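Local coordinates for protein beta-glucosidase (Saccharopolyspora erythraea D, PDB 5M6G) that probably hydrolyses terminal, non-reducing beta-D-glucosyl residues and releases beta-D-glucose, as a member of glycosyl hydrolase family 3, at residues L431-K436 and T464-I469; P38-P43 and M55-L60; A496-T501 and A522-L527. One frame throughout, in Å; residues are numbered along the deposited sequence.

Contact 1: residues L431-K436 and T464-I469; sequences LFVAGK and TILEGI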
loop_
_atom_site.group_PDB
_atom_site.type_symbol
_atom_site.label_atom_id
_atom_site.label_comp_id
_atom_site.label_asym_id
_atom_site.label_seq_id
_atom_site.Cartn_x
_atom_site.Cartn_y
_atom_site.Cartn_z
ATOM N N LEU A 431 -22.740 -16.297 -23.160
ATOM C CA LEU A 431 -21.534 -15.486 -23.063
ATOM C C LEU A 431 -20.324 -16.395 -22.931
ATOM O O LEU A 431 -20.410 -17.491 -22.367
ATOM C CB LEU A 431 -21.588 -14.528 -21.864
ATOM C CG LEU A 431 -22.558 -13.362 -22.020
ATOM C CD1 LEU A 431 -22.699 -12.624 -20.702
ATOM C CD2 LEU A 431 -22.069 -12.413 -23.112
ATOM N N PHE A 432 -19.197 -15.952 -23.474
ATOM C CA PHE A 432 -17.941 -16.660 -23.278
ATOM C C PHE A 432 -16.987 -15.810 -22.450
ATOM O O PHE A 432 -16.857 -14.602 -22.678
ATOM C CB PHE A 432 -17.266 -17.031 -24.604
ATOM C CG PHE A 432 -16.316 -18.188 -24.472
ATOM C CD1 PHE A 432 -15.015 -17.996 -24.009
ATOM C CD2 PHE A 432 -16.745 -19.481 -24.746
ATOM C CE1 PHE A 432 -14.151 -19.071 -23.863
ATOM C CE2 PHE A 432 -15.885 -20.556 -24.606
ATOM C CZ PHE A 432 -14.586 -20.353 -24.159
ATOM N N VAL A 433 -16.320 -16.444 -21.489
ATOM C CA VAL A 433 -15.315 -15.777 -20.671
ATOM C C VAL A 433 -14.021 -16.574 -20.745
ATOM O O VAL A 433 -14.034 -17.809 -20.692
ATOM C CB VAL A 433 -15.787 -15.596 -19.212
ATOM C CG1 VAL A 433 -14.710 -14.862 -18.371
ATOM C CG2 VAL A 433 -17.099 -14.820 -19.192
ATOM N N ALA A 434 -12.901 -15.858 -20.884
ATOM C CA ALA A 434 -11.580 -16.459 -20.952
ATOM C C ALA A 434 -10.589 -15.531 -20.267
ATOM O O ALA A 434 -10.922 -14.409 -19.882
ATOM C CB ALA A 434 -11.147 -16.714 -22.400
ATOM N N GLY A 435 -9.364 -16.007 -20.134
ATOM C CA GLY A 435 -8.285 -15.196 -19.581
ATOM C C GLY A 435 -7.793 -15.721 -18.240
ATOM O O GLY A 435 -8.579 -16.185 -17.404
ATOM N N LYS A 436 -6.475 -15.629 -18.019
ATOM C CA LYS A 436 -5.906 -16.115 -16.759
ATOM C C LYS A 436 -6.297 -15.259 -15.561
ATOM O O LYS A 436 -6.088 -15.683 -14.420
ATOM C CB LYS A 436 -4.381 -16.202 -16.861
ATOM C CG LYS A 436 -3.663 -14.857 -16.896
ATOM C CD LYS A 436 -2.145 -15.041 -16.717
ATOM C CE LYS A 436 -1.389 -13.719 -16.815
ATOM N NZ LYS A 436 -1.297 -13.151 -18.204
ATOM N N THR A 464 -14.727 -13.750 -7.674
ATOM C CA THR A 464 -13.923 -13.538 -8.872
ATOM C C THR A 464 -14.715 -12.764 -9.922
ATOM O O THR A 464 -15.933 -12.586 -9.831
ATOM C CB THR A 464 -13.418 -14.865 -9.461
ATOM O OG1 THR A 464 -14.493 -15.589 -10.088
ATOM C CG2 THR A 464 -12.791 -15.731 -8.376
ATOM N N ILE A 465 -13.993 -12.271 -10.926
ATOM C CA ILE A 465 -14.635 -11.518 -11.996
ATOM C C ILE A 465 -15.611 -12.410 -12.758
ATOM O O ILE A 465 -16.720 -11.986 -13.104
ATOM C CB ILE A 465 -13.559 -10.902 -12.916
ATOM C CG1 ILE A 465 -12.751 -9.856 -12.124
ATOM C CG2 ILE A 465 -14.194 -10.309 -14.160
ATOM C CD1 ILE A 465 -11.520 -9.303 -12.837
ATOM N N LEU A 466 -15.221 -13.665 -13.001
ATOM C CA LEU A 466 -16.102 -14.627 -13.665
ATOM C C LEU A 466 -17.358 -14.897 -12.844
ATOM O O LEU A 466 -18.458 -15.044 -13.396
ATOM C CB LEU A 466 -15.352 -15.935 -13.913
ATOM C CG LEU A 466 -16.223 -17.115 -14.390
ATOM C CD1 LEU A 466 -16.789 -16.842 -15.798
ATOM C CD2 LEU A 466 -15.447 -18.425 -14.347
ATOM N N GLU A 467 -17.217 -14.971 -11.522
ATOM C CA GLU A 467 -18.389 -15.193 -10.688
ATOM C C GLU A 467 -19.318 -13.988 -10.724
ATOM O O GLU A 467 -20.548 -14.142 -10.752
ATOM C CB GLU A 467 -17.954 -15.520 -9.261
ATOM C CG GLU A 467 -17.266 -16.877 -9.155
ATOM C CD GLU A 467 -16.641 -17.108 -7.795
ATOM O OE1 GLU A 467 -16.383 -16.112 -7.082
ATOM O OE2 GLU A 467 -16.421 -18.287 -7.439
ATOM N N GLY A 468 -18.749 -12.784 -10.750
ATOM C CA GLY A 468 -19.568 -11.597 -10.929
ATOM C C GLY A 468 -20.272 -11.571 -12.274
ATOM O O GLY A 468 -21.423 -11.145 -12.371
ATOM N N ILE A 469 -19.591 -12.023 -13.331
ATOM C CA ILE A 469 -20.229 -12.076 -14.650
ATOM C C ILE A 469 -21.387 -13.067 -14.642
ATOM O O ILE A 469 -22.479 -12.777 -15.151
ATOM C CB ILE A 469 -19.198 -12.424 -15.739
ATOM C CG1 ILE A 469 -18.192 -11.280 -15.904
ATOM C CG2 ILE A 469 -19.892 -12.705 -17.084
ATOM C CD1 ILE A 469 -16.950 -11.661 -16.691
#

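Contact 2: residues P38-P43 and M55-L60; sequences PAYRDP and MARMSL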
loop_
_atom_site.group_PDB
_atom_site.type_symbol
_atom_site.label_atom_id
_atom_site.label_comp_id
_atom_site.label_asym_id
_atom_site.label_seq_id
_atom_site.Cartn_x
_atom_site.Cartn_y
_atom_site.Cartn_z
ATOM N N PRO A 38 3.405 8.147 39.234
ATOM C CA PRO A 38 4.208 8.861 38.234
ATOM C C PRO A 38 3.281 9.591 37.279
ATOM O O PRO A 38 2.236 9.071 36.881
ATOM C CB PRO A 38 5.004 7.750 37.537
ATOM C CG PRO A 38 5.083 6.675 38.545
ATOM C CD PRO A 38 3.757 6.714 39.262
ATOM N N ALA A 39 3.649 10.828 36.948
ATOM C CA ALA A 39 2.751 11.667 36.166
ATOM C C ALA A 39 2.454 11.056 34.805
ATOM O O ALA A 39 1.385 11.306 34.235
ATOM C CB ALA A 39 3.349 13.062 36.001
ATOM N N TYR A 40 3.376 10.253 34.262
ATOM C CA TYR A 40 3.101 9.664 32.955
ATOM C C TYR A 40 1.966 8.653 33.025
ATOM O O TYR A 40 1.371 8.329 31.991
ATOM C CB TYR A 40 4.380 9.046 32.354
ATOM C CG TYR A 40 4.835 7.669 32.843
ATOM C CD1 TYR A 40 5.720 7.533 33.920
ATOM C CD2 TYR A 40 4.437 6.507 32.179
ATOM C CE1 TYR A 40 6.158 6.266 34.345
ATOM C CE2 TYR A 40 4.866 5.244 32.595
ATOM C CZ TYR A 40 5.727 5.128 33.667
ATOM O OH TYR A 40 6.145 3.873 34.054
ATOM N N ARG A 41 1.636 8.175 34.226
ATOM C CA ARG A 41 0.499 7.289 34.438
ATOM C C ARG A 41 -0.810 8.038 34.639
ATOM O O ARG A 41 -1.851 7.397 34.808
ATOM C CB ARG A 41 0.752 6.382 35.652
ATOM C CG ARG A 41 1.813 5.320 35.428
ATOM C CD ARG A 41 1.340 4.312 34.395
ATOM N NE ARG A 41 2.287 3.221 34.172
ATOM C CZ ARG A 41 2.274 2.456 33.085
ATOM N NH1 ARG A 41 1.372 2.678 32.137
ATOM N NH2 ARG A 41 3.159 1.480 32.940
ATOM N N ASP A 42 -0.783 9.372 34.658
ATOM C CA ASP A 42 -2.002 10.158 34.792
ATOM C C ASP A 42 -2.642 10.338 33.421
ATOM O O ASP A 42 -2.094 11.050 32.566
ATOM C CB ASP A 42 -1.703 11.516 35.433
ATOM C CG ASP A 42 -2.961 12.331 35.714
ATOM O OD1 ASP A 42 -4.054 11.970 35.227
ATOM O OD2 ASP A 42 -2.852 13.353 36.417
ATOM N N PRO A 43 -3.808 9.736 33.176
ATOM C CA PRO A 43 -4.416 9.845 31.849
ATOM C C PRO A 43 -5.087 11.183 31.576
ATOM O O PRO A 43 -5.453 11.438 30.424
ATOM C CB PRO A 43 -5.432 8.701 31.843
ATOM C CG PRO A 43 -5.819 8.549 33.264
ATOM C CD PRO A 43 -4.585 8.855 34.070
ATOM N N MET A 55 10.178 10.153 30.002
ATOM C CA MET A 55 11.567 10.246 29.577
ATOM C C MET A 55 12.491 10.604 30.733
ATOM O O MET A 55 13.634 10.135 30.775
ATOM C CB MET A 55 11.708 11.251 28.440
ATOM C CG MET A 55 11.113 10.714 27.146
ATOM S SD MET A 55 11.239 11.828 25.748
ATOM C CE MET A 55 13.025 11.985 25.601
ATOM N N ALA A 56 12.018 11.409 31.684
ATOM C CA ALA A 56 12.855 11.724 32.843
ATOM C C ALA A 56 13.240 10.465 33.606
ATOM O O ALA A 56 14.307 10.419 34.230
ATOM C CB ALA A 56 12.135 12.703 33.769
ATOM N N ARG A 57 12.400 9.428 33.545
ATOM C CA ARG A 57 12.633 8.174 34.255
ATOM C C ARG A 57 13.385 7.132 33.432
ATOM O O ARG A 57 13.771 6.093 33.983
ATOM C CB ARG A 57 11.294 7.583 34.716
ATOM C CG ARG A 57 10.485 8.539 35.576
ATOM C CD ARG A 57 9.055 8.080 35.748
ATOM N NE ARG A 57 8.263 9.094 36.431
ATOM C CZ ARG A 57 8.199 9.224 37.752
ATOM N NH1 ARG A 57 8.880 8.395 38.531
ATOM N NH2 ARG A 57 7.454 10.179 38.291
ATOM N N MET A 58 13.615 7.374 32.143
ATOM C CA MET A 58 14.208 6.362 31.286
ATOM C C MET A 58 15.730 6.403 31.321
ATOM O O MET A 58 16.340 7.480 31.308
ATOM C CB MET A 58 13.726 6.542 29.846
ATOM C CG MET A 58 12.243 6.263 29.679
ATOM S SD MET A 58 11.631 6.765 28.042
ATOM C CE MET A 58 12.211 5.429 27.003
ATOM N N SER A 59 16.334 5.220 31.366
ATOM C CA SER A 59 17.753 5.084 31.102
ATOM C C SER A 59 18.015 5.236 29.609
ATOM O O SER A 59 17.111 5.127 28.778
ATOM C CB SER A 59 18.266 3.723 31.549
ATOM O OG SER A 59 17.648 2.696 30.788
ATOM N N LEU A 60 19.280 5.489 29.272
ATOM C CA LEU A 60 19.657 5.502 27.864
ATOM C C LEU A 60 19.247 4.200 27.184
ATOM O O LEU A 60 18.710 4.213 26.070
ATOM C CB LEU A 60 21.161 5.743 27.718
ATOM C CG LEU A 60 21.662 5.658 26.269
ATOM C CD1 LEU A 60 20.893 6.606 25.370
ATOM C CD2 LEU A 60 23.157 5.951 26.212
#

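Contact 3: residues A496-T501 and A522-L527; sequences AVVGET and ATIAKL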
loop_
_atom_site.group_PDB
_atom_site.type_symbol
_atom_site.label_atom_id
_atom_site.label_comp_id
_atom_site.label_asym_id
_atom_site.label_seq_id
_atom_site.Cartn_x
_atom_site.Cartn_y
_atom_site.Cartn_z
ATOM N N ALA A 496 -12.328 -11.356 -22.376
ATOM C CA ALA A 496 -10.986 -11.864 -22.120
ATOM C C ALA A 496 -10.377 -11.036 -20.996
ATOM O O ALA A 496 -10.036 -9.868 -21.195
ATOM C CB ALA A 496 -10.124 -11.799 -23.381
ATOM N N VAL A 497 -10.239 -11.637 -19.820
ATOM C CA VAL A 497 -9.686 -10.952 -18.657
ATOM C C VAL A 497 -8.224 -11.362 -18.574
ATOM O O VAL A 497 -7.902 -12.467 -18.134
ATOM C CB VAL A 497 -10.456 -11.289 -17.377
ATOM C CG1 VAL A 497 -10.050 -10.331 -16.259
ATOM C CG2 VAL A 497 -11.951 -11.201 -17.631
ATOM N N VAL A 498 -7.335 -10.456 -18.991
ATOM C CA VAL A 498 -5.916 -10.747 -19.153
ATOM C C VAL A 498 -5.102 -9.842 -18.226
ATOM O O VAL A 498 -5.664 -9.143 -17.376
ATOM C CB VAL A 498 -5.501 -10.563 -20.627
ATOM C CG1 VAL A 498 -6.301 -11.512 -21.552
ATOM C CG2 VAL A 498 -5.710 -9.123 -21.054
ATOM N N GLY A 499 -3.771 -9.857 -18.364
ATOM C CA GLY A 499 -2.919 -8.906 -17.671
ATOM C C GLY A 499 -1.855 -9.593 -16.820
ATOM O O GLY A 499 -1.337 -10.658 -17.175
ATOM N N GLU A 500 -1.528 -8.965 -15.691
ATOM C CA GLU A 500 -0.391 -9.401 -14.898
ATOM C C GLU A 500 -0.810 -10.371 -13.801
ATOM O O GLU A 500 -1.970 -10.420 -13.394
ATOM C CB GLU A 500 0.303 -8.196 -14.262
ATOM C CG GLU A 500 0.629 -7.079 -15.234
ATOM C CD GLU A 500 1.431 -5.970 -14.569
ATOM O OE1 GLU A 500 0.850 -5.188 -13.785
ATOM O OE2 GLU A 500 2.653 -5.910 -14.820
ATOM N N THR A 501 0.161 -11.139 -13.321
ATOM C CA THR A 501 0.072 -11.911 -12.090
ATOM C C THR A 501 0.720 -11.123 -10.950
ATOM O O THR A 501 1.403 -10.119 -11.189
ATOM C CB THR A 501 0.748 -13.270 -12.280
ATOM O OG1 THR A 501 2.094 -13.070 -12.708
ATOM C CG2 THR A 501 -0.012 -14.111 -13.332
ATOM N N ALA A 522 -2.483 -15.145 -27.318
ATOM C CA ALA A 522 -3.095 -16.338 -27.904
ATOM C C ALA A 522 -4.581 -16.431 -27.570
ATOM O O ALA A 522 -5.403 -16.750 -28.436
ATOM C CB ALA A 522 -2.367 -17.591 -27.414
ATOM N N THR A 523 -4.945 -16.174 -26.316
ATOM C CA THR A 523 -6.348 -16.287 -25.926
ATOM C C THR A 523 -7.206 -15.221 -26.598
ATOM O O THR A 523 -8.305 -15.518 -27.090
ATOM C CB THR A 523 -6.467 -16.211 -24.407
ATOM O OG1 THR A 523 -5.893 -17.392 -23.844
ATOM C CG2 THR A 523 -7.931 -16.123 -23.985
ATOM N N ILE A 524 -6.724 -13.978 -26.647
ATOM C CA ILE A 524 -7.494 -12.936 -27.322
ATOM C C ILE A 524 -7.632 -13.252 -28.808
ATOM O O ILE A 524 -8.698 -13.047 -29.401
ATOM C CB ILE A 524 -6.854 -11.555 -27.103
ATOM C CG1 ILE A 524 -6.941 -11.138 -25.632
ATOM C CG2 ILE A 524 -7.517 -10.520 -28.005
ATOM C CD1 ILE A 524 -6.078 -9.909 -25.302
ATOM N N ALA A 525 -6.563 -13.753 -29.434
ATOM C CA ALA A 525 -6.636 -14.083 -30.857
ATOM C C ALA A 525 -7.639 -15.199 -31.105
ATOM O O ALA A 525 -8.419 -15.150 -32.067
ATOM C CB ALA A 525 -5.254 -14.471 -31.383
ATOM N N LYS A 526 -7.653 -16.202 -30.228
ATOM C CA LYS A 526 -8.633 -17.275 -30.343
ATOM C C LYS A 526 -10.056 -16.739 -30.239
ATOM O O LYS A 526 -10.949 -17.188 -30.968
ATOM C CB LYS A 526 -8.369 -18.333 -29.274
ATOM C CG LYS A 526 -9.216 -19.586 -29.427
ATOM C CD LYS A 526 -8.882 -20.582 -28.334
ATOM C CE LYS A 526 -7.417 -20.975 -28.405
ATOM N NZ LYS A 526 -7.140 -21.740 -29.651
ATOM N N LEU A 527 -10.288 -15.773 -29.342
ATOM C CA LEU A 527 -11.619 -15.192 -29.199
ATOM C C LEU A 527 -11.982 -14.339 -30.405
ATOM O O LEU A 527 -13.119 -14.387 -30.882
ATOM C CB LEU A 527 -11.717 -14.343 -27.932
ATOM C CG LEU A 527 -11.554 -14.997 -26.558
ATOM C CD1 LEU A 527 -12.088 -14.062 -25.475
ATOM C CD2 LEU A 527 -12.237 -16.333 -26.505
#

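Contact 1: residues L431-K436 and T464-I469
With chi1 at 170°, Leu466 swings CG to the far side from its own N, and chi2 (67°) then brings CD1 to Val433 on the strand. Val433 is turned so that CG1 lies opposite its own N (chi1 -179°), leaving CG2 pointing to Ile469. CD1 of Leu466 reaches Val433 CB at 3.8 Å and Val433 CG1 at 3.9 Å, the two side chains crossing at a slant. Ile469, one turn further on, meets the valine tip to tip: its CD1 is 4.0 Å from Val433 CG2, with its CG2 branch close behind. One valine thus fills the space between two helix residues, by apolar packing alone. The helix start is fixed by a capping box, in which Glu467 N gives to Thr464 OG1 (3.1 Å) and Thr464 N gives back to Glu467 OE1 (2.9 Å), coming from above the carboxylate plane. Val433 also touches Val478 and Tyr480 of the next strand; Leu466 shares Tyr480, and Ile469 rests on Ile495. Helix 465-472 therefore lies across strands 478-480, 431-434 and 493-499, while Phe432 and Ala434 face helix 518-528 on the other side of the sheet.

Contact 2: residues P38-P43 and M55-L60
Arg57 stretches back from segment 55-60 to Tyr40 and Pro38. Its CB sets the course: CG stands opposite the carbonyl carbon (chi1 -56°), and from CG to NE the chain runs extended. CD is the first atom to touch, 3.7 Å from Tyr40 CE1, approaching the ring at a slant. NE comes next, in the plane of the tyrosine ring at its edge and 3.9 Å from Tyr40 CD1; its salt-bridge partner is Asp53 OD2, four residues back in the chain. The guanidinium then slides against the proline, with Pro38 CB sitting over the centre of one face, 3.5 Å from Arg57 CZ. At the tip, NH2 lies 3.5 Å from Pro38 CA. Tyrosine ring and guanidinium planes are 48° apart, so the two do not stack. Tyr40 is itself held at both ends, its N bonded to Asp53 OD2 and its OH to Leu120 O. With an alanine here, Leu120 O would probably be left without this hydroxyl and Arg57 CD would be freer to shift, with no ring beside it. No hydrogen bond crosses between 38-43 and 55-60; the arginine's charge is probably balanced mainly by Asp53, while proline and tyrosine give van der Waals cover to one guanidinium face and to the methylene next to NE.

Contact 3: residues A496-T501 and A522-L527
Ala496 and Val498 pack on Ile524 and Leu527 in a buried, wholly apolar strand-on-helix contact, joining strand 493-499 to helix 518-528 within the C-terminal family domain. The short axes pass 9.2 Å apart and run nearly antiparallel, at 158°, as is usual where the chain leaves a strand and returns along the sheet as a helix. Leu527 CD1 makes the closest approach, 3.7 Å from Ala496 CB; the small alanine probably allows the helix to come this close, with Ala496 CA 6.4 Å from Ile524 CA. Ile524 serves both strand residues. Its CG1 stands opposite the carbonyl carbon (chi1 -67°), which points CG1 at the strand, before CD1 turns along it toward Val498: CG1 lies 4.0 Å from Ala496 CB, and CD1 continues to Val498 CG1 at 4.1 Å. Val498 and Ile524 cross at about a right angle, so Val498 CG1 comes across the CG1-CD1 bond of Ile524, about equally far from both atoms. Beyond the pair, Ile524 and Val498 both touch Val536, and Leu527 touches Val534 and Phe432, so the helix straddles three neighbouring strands. At the strand's end, Gly499 N bonds Asp520 OD2, a polar tie to the same helix. Strand 493-499, helix 518-528 and the parallel strand 534-539 form a beta-alpha-beta crossover, the building unit of the layered alpha/beta C-terminal domain of family 3 glycosidases.

Contact 2 comes first, closing a short loop near the N terminus by bringing the end of helix 47-57 back to the residues that lead into it. The chain then builds the TIM-barrel-type domain, and only in the C-terminal domain does contact 1 close, followed by contact 3. The three are in series; none nests or crosses. Contacts 1 and 3, with centres about 11 Å apart, share one sheet: strands 431-434 and 493-499 are neighbours, joined by a probable hydrogen bond from Val497 N to Ala434 O (2.9 Å), and their helices cover opposite faces. Contact 2 lies beyond the chain's centre, its own centre about 59 Å from that of contact 1.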